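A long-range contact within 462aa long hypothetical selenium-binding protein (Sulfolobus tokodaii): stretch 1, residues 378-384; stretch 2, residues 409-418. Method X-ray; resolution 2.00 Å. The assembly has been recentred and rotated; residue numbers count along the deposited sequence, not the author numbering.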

ATOM      1  N   LYS A 378       0.616  -1.928  24.642  1.00 28.14           N
ATOM      2  CA  LYS A 378      -0.805  -1.965  24.323  1.00 28.89           C
ATOM      3  C   LYS A 378      -0.906  -1.549  22.859  1.00 27.92           C
ATOM      4  O   LYS A 378      -0.384  -0.504  22.461  1.00 27.55           O
ATOM      5  N   LEU A 379      -1.567  -2.370  22.055  1.00 27.29           N
ATOM      6  CA  LEU A 379      -1.699  -2.087  20.629  1.00 26.50           C
ATOM      7  C   LEU A 379      -3.098  -1.655  20.213  1.00 26.62           C
ATOM      8  O   LEU A 379      -4.029  -2.462  20.225  1.00 25.49           O
ATOM      9  N   THR A 380      -3.248  -0.386  19.839  1.00 25.12           N
ATOM     10  CA  THR A 380      -4.537   0.108  19.380  1.00 24.47           C
ATOM     11  C   THR A 380      -4.644  -0.242  17.895  1.00 25.61           C
ATOM     12  O   THR A 380      -3.631  -0.514  17.241  1.00 24.85           O
ATOM     13  N   GLY A 381      -5.861  -0.247  17.363  1.00 24.19           N
ATOM     14  CA  GLY A 381      -6.038  -0.576  15.961  1.00 25.11           C
ATOM     15  C   GLY A 381      -5.689  -2.028  15.684  1.00 24.39           C
ATOM     16  O   GLY A 381      -5.917  -2.901  16.530  1.00 22.38           O
ATOM     17  N   ALA A 382      -5.133  -2.287  14.503  1.00 23.30           N
ATOM     18  CA  ALA A 382      -4.763  -3.642  14.104  1.00 21.63           C
ATOM     19  C   ALA A 382      -3.793  -3.559  12.926  1.00 22.00           C
ATOM     20  O   ALA A 382      -3.496  -2.468  12.444  1.00 21.38           O
ATOM     21  N   PRO A 383      -3.274  -4.710  12.461  1.00 22.62           N
ATOM     22  CA  PRO A 383      -2.342  -4.669  11.326  1.00 21.54           C
ATOM     23  C   PRO A 383      -3.040  -4.082  10.101  1.00 20.53           C
ATOM     24  O   PRO A 383      -4.215  -4.356   9.856  1.00 18.79           O
ATOM     25  N   GLN A 384      -2.363  -3.168   9.421  1.00 19.23           N
ATOM     26  CA  GLN A 384      -2.907  -2.588   8.203  1.00 16.89           C
ATOM     27  C   GLN A 384      -1.858  -2.726   7.090  1.00 16.70           C
ATOM     28  O   GLN A 384      -1.800  -3.744   6.399  1.00 16.62           O
ATOM     29  N   PHE A 409     -13.862   2.469  13.328  1.00 26.71           N
ATOM     30  CA  PHE A 409     -13.601   1.113  13.789  1.00 26.46           C
ATOM     31  C   PHE A 409     -12.810   1.020  15.089  1.00 26.22           C
ATOM     32  O   PHE A 409     -12.871   0.006  15.783  1.00 25.93           O
ATOM     33  N   TYR A 410     -12.063   2.071  15.408  1.00 26.44           N
ATOM     34  CA  TYR A 410     -11.276   2.130  16.640  1.00 26.94           C
ATOM     35  C   TYR A 410     -11.518   3.534  17.185  1.00 28.25           C
ATOM     36  O   TYR A 410     -10.616   4.372  17.216  1.00 28.21           O
ATOM     37  N   PRO A 411     -12.760   3.800  17.629  1.00 29.66           N
ATOM     38  CA  PRO A 411     -13.193   5.088  18.176  1.00 30.61           C
ATOM     39  C   PRO A 411     -12.470   5.572  19.424  1.00 32.26           C
ATOM     40  O   PRO A 411     -12.477   6.764  19.716  1.00 32.51           O
ATOM     41  N   GLU A 412     -11.843   4.662  20.160  1.00 34.22           N
ATOM     42  CA  GLU A 412     -11.132   5.061  21.367  1.00 36.80           C
ATOM     43  C   GLU A 412      -9.875   5.865  21.047  1.00 35.46           C
ATOM     44  O   GLU A 412      -9.284   6.480  21.931  1.00 36.00           O
ATOM     45  N   GLY A 413      -9.470   5.862  19.781  1.00 34.23           N
ATOM     46  CA  GLY A 413      -8.294   6.618  19.380  1.00 32.54           C
ATOM     47  C   GLY A 413      -7.106   5.779  18.945  1.00 32.63           C
ATOM     48  O   GLY A 413      -6.333   5.301  19.777  1.00 33.25           O
ATOM     49  N   LEU A 414      -6.951   5.616  17.634  1.00 30.09           N
ATOM     50  CA  LEU A 414      -5.854   4.825  17.085  1.00 26.76           C
ATOM     51  C   LEU A 414      -4.545   5.582  17.173  1.00 25.57           C
ATOM     52  O   LEU A 414      -4.430   6.703  16.677  1.00 26.40           O
ATOM     53  N   LYS A 415      -3.567   4.967  17.831  1.00 23.88           N
ATOM     54  CA  LYS A 415      -2.243   5.555  17.975  1.00 24.70           C
ATOM     55  C   LYS A 415      -1.279   4.656  17.212  1.00 23.97           C
ATOM     56  O   LYS A 415      -1.329   3.425  17.326  1.00 22.79           O
ATOM     57  N   GLY A 416      -0.401   5.277  16.432  1.00 23.96           N
ATOM     58  CA  GLY A 416       0.524   4.518  15.611  1.00 21.77           C
ATOM     59  C   GLY A 416       1.664   3.754  16.249  1.00 22.01           C
ATOM     60  O   GLY A 416       2.257   4.172  17.251  1.00 21.97           O
ATOM     61  N   TRP A 417       1.954   2.607  15.646  1.00 20.77           N
ATOM     62  CA  TRP A 417       3.060   1.760  16.055  1.00 20.51           C
ATOM     63  C   TRP A 417       3.613   1.060  14.828  1.00 21.43           C
ATOM     64  O   TRP A 417       3.017   1.106  13.744  1.00 20.75           O
ATOM     65  N   MET A 418       4.778   0.450  14.990  1.00 21.63           N
ATOM     66  CA  MET A 418       5.377  -0.320  13.918  1.00 22.47           C
ATOM     67  C   MET A 418       5.939  -1.561  14.569  1.00 21.81           C
ATOM     68  O   MET A 418       6.742  -1.489  15.501  1.00 20.33           O
TER

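Packing of residues 378-384 against 409-418, two largely irregular segments of one chain that together bury 474 Å² of surface. Two hydrogen bonds cross the contact, and T380 accepts both. Its CA-to-CB bond points toward the second stretch, and the p rotamer (chi1 57°) places OG1 beside the backbone of K415, whose amide N donates to T380 OG1 at 2.9 Å with a nearly straight N-H...O angle of 164°. T380 OG1 also lies 3.0 Å from K415 O, but the angle is too poor for a hydrogen bond. The methyl of T380 turns elsewhere, with CG2 3.9 Å from G413 O.

The second bond uses the indole of W417, the residue that loses most area to the contact. Its CA-to-CB bond also points toward the partner stretch, and with chi1 at 44° (p) and chi2 at -108° the ring reaches back along residues 379-383. W417 NE1 donates to T380 O at 2.9 Å; the angle of 142° is more bent, and the carbonyl oxygen sits at the ring edge, near its plane, as suits an in-plane N-H. The single polar atom of the buried indole is thereby satisfied by main chain, while K415 N is satisfied by a side chain.

The indole also packs against L379 and the backbone of A382 and P383. L379 (m, t) directs its CA-to-CB bond sideways, yet L379 CD2 lies over one face of the five-membered ring of W417, 3.9 Å from its centroid and 10° off the normal, a CH-pi contact. Farther along, W417 CH2 comes within 4.1 Å of P383 N, although the proline's own CB points away.

The CA-to-CB bond of Y410 (chi1 -68°, m) also points toward the first stretch, and its ring lies flat against G381: the glycine CA stands 3.4 Å from the ring centroid, only 6° off the normal. This close CH-pi contact coincides with a bare glycine at positive phi (67°), where an ideal CB would fall 2.8 Å from L414 CD1, a clash. A382 CB touches Y410 OH at 3.4 Å, an apolar neighbour; the hydroxyl finds its hydrogen-bonding partner elsewhere in the structure. Y410 O accepts from G413 N at 3.2 Å, closing the type I turn that leads into L414 and K415.

K378, with its side-chain end leading away, and Q384 take no part in the contact; K378 NZ, Q384 OE1 and Q384 NE2 are hydrogen-bonded elsewhere.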

ATOM      1  CB  LYS A 378      -1.583  -0.986  25.208  1.00 30.44           C
ATOM      2  CG  LYS A 378      -1.579  -1.353  26.688  1.00 33.58           C
ATOM      3  CD  LYS A 378      -2.274  -2.688  26.932  1.00 36.30           C
ATOM      4  CE  LYS A 378      -2.119  -3.146  28.381  1.00 37.38           C
ATOM      5  NZ  LYS A 378      -2.848  -4.423  28.632  1.00 38.59           N
ATOM      6  CB  LEU A 379      -1.317  -3.327  19.816  1.00 24.55           C
ATOM      7  CG  LEU A 379       0.034  -3.991  20.103  1.00 23.53           C
ATOM      8  CD1 LEU A 379       0.177  -5.241  19.228  1.00 20.83           C
ATOM      9  CD2 LEU A 379       1.170  -3.002  19.834  1.00 22.07           C
ATOM     10  CB  THR A 380      -4.658   1.638  19.548  1.00 25.37           C
ATOM     11  OG1 THR A 380      -3.596   2.291  18.843  1.00 23.97           O
ATOM     12  CG2 THR A 380      -4.597   2.017  21.018  1.00 23.51           C
ATOM     13  CB  ALA A 382      -6.009  -4.413  13.705  1.00 21.58           C
ATOM     14  CB  PRO A 383      -1.988  -6.134  11.116  1.00 22.50           C
ATOM     15  CG  PRO A 383      -2.131  -6.725  12.488  1.00 22.11           C
ATOM     16  CD  PRO A 383      -3.404  -6.085  12.979  1.00 22.06           C
ATOM     17  CB  GLN A 384      -3.283  -1.133   8.467  1.00 18.13           C
ATOM     18  CG  GLN A 384      -4.377  -0.573   7.585  1.00 16.73           C
ATOM     19  CD  GLN A 384      -3.969  -0.490   6.124  1.00 19.42           C
ATOM     20  OE1 GLN A 384      -4.068  -1.468   5.381  1.00 18.51           O
ATOM     21  NE2 GLN A 384      -3.493   0.680   5.710  1.00 17.19           N
ATOM     22  CB  PHE A 409     -12.912   0.303  12.687  1.00 24.94           C
ATOM     23  CG  PHE A 409     -13.814  -0.012  11.522  1.00 25.44           C
ATOM     24  CD1 PHE A 409     -13.951   0.882  10.460  1.00 24.79           C
ATOM     25  CD2 PHE A 409     -14.562  -1.189  11.511  1.00 24.79           C
ATOM     26  CE1 PHE A 409     -14.823   0.608   9.402  1.00 25.94           C
ATOM     27  CE2 PHE A 409     -15.437  -1.475  10.461  1.00 24.70           C
ATOM     28  CZ  PHE A 409     -15.568  -0.574   9.402  1.00 25.12           C
ATOM     29  CB  TYR A 410      -9.789   1.893  16.341  1.00 25.39           C
ATOM     30  CG  TYR A 410      -9.506   0.476  15.880  1.00 25.47           C
ATOM     31  CD1 TYR A 410      -9.445  -0.578  16.795  1.00 22.16           C
ATOM     32  CD2 TYR A 410      -9.399   0.174  14.523  1.00 24.21           C
ATOM     33  CE1 TYR A 410      -9.297  -1.895  16.366  1.00 22.83           C
ATOM     34  CE2 TYR A 410      -9.250  -1.140  14.085  1.00 24.78           C
ATOM     35  CZ  TYR A 410      -9.205  -2.169  15.010  1.00 23.06           C
ATOM     36  OH  TYR A 410      -9.107  -3.471  14.577  1.00 24.22           O
ATOM     37  CB  PRO A 411     -14.684   4.868  18.411  1.00 29.49           C
ATOM     38  CG  PRO A 411     -14.729   3.437  18.817  1.00 29.93           C
ATOM     39  CD  PRO A 411     -13.826   2.792  17.786  1.00 28.78           C
ATOM     40  CB  GLU A 412     -10.783   3.830  22.204  1.00 41.24           C
ATOM     41  CG  GLU A 412     -12.011   3.057  22.676  1.00 46.54           C
ATOM     42  CD  GLU A 412     -11.664   1.923  23.622  1.00 49.90           C
ATOM     43  OE1 GLU A 412     -10.879   2.163  24.566  1.00 52.14           O
ATOM     44  OE2 GLU A 412     -12.182   0.800  23.431  1.00 51.31           O
ATOM     45  CB  LEU A 414      -6.140   4.461  15.625  1.00 26.06           C
ATOM     46  CG  LEU A 414      -5.257   3.408  14.942  1.00 24.37           C
ATOM     47  CD1 LEU A 414      -6.071   2.710  13.879  1.00 23.84           C
ATOM     48  CD2 LEU A 414      -4.013   4.047  14.342  1.00 22.34           C
ATOM     49  CB  LYS A 415      -1.870   5.649  19.454  1.00 26.62           C
ATOM     50  CG  LYS A 415      -2.745   6.650  20.209  1.00 29.16           C
ATOM     51  CD  LYS A 415      -2.475   6.643  21.699  1.00 33.06           C
ATOM     52  CE  LYS A 415      -3.425   7.597  22.415  1.00 35.92           C
ATOM     53  NZ  LYS A 415      -3.244   7.537  23.896  1.00 38.75           N
ATOM     54  CB  TRP A 417       2.652   0.702  17.113  1.00 19.84           C
ATOM     55  CG  TRP A 417       1.349  -0.074  16.912  1.00 21.54           C
ATOM     56  CD1 TRP A 417       0.196   0.082  17.634  1.00 21.93           C
ATOM     57  CD2 TRP A 417       1.100  -1.165  16.002  1.00 21.31           C
ATOM     58  NE1 TRP A 417      -0.742  -0.839  17.244  1.00 22.01           N
ATOM     59  CE2 TRP A 417      -0.218  -1.618  16.246  1.00 22.36           C
ATOM     60  CE3 TRP A 417       1.862  -1.806  15.013  1.00 23.54           C
ATOM     61  CZ2 TRP A 417      -0.794  -2.681  15.536  1.00 22.41           C
ATOM     62  CZ3 TRP A 417       1.287  -2.868  14.303  1.00 21.67           C
ATOM     63  CH2 TRP A 417      -0.028  -3.292  14.573  1.00 24.25           C
ATOM     64  CB  MET A 418       6.491   0.429  13.196  1.00 22.92           C
ATOM     65  CG  MET A 418       7.151  -0.466  12.150  1.00 24.42           C
ATOM     66  SD  MET A 418       7.996   0.365  10.813  1.00 27.61           S
ATOM     67  CE  MET A 418       9.272   1.157  11.713  1.00 19.66           C
TER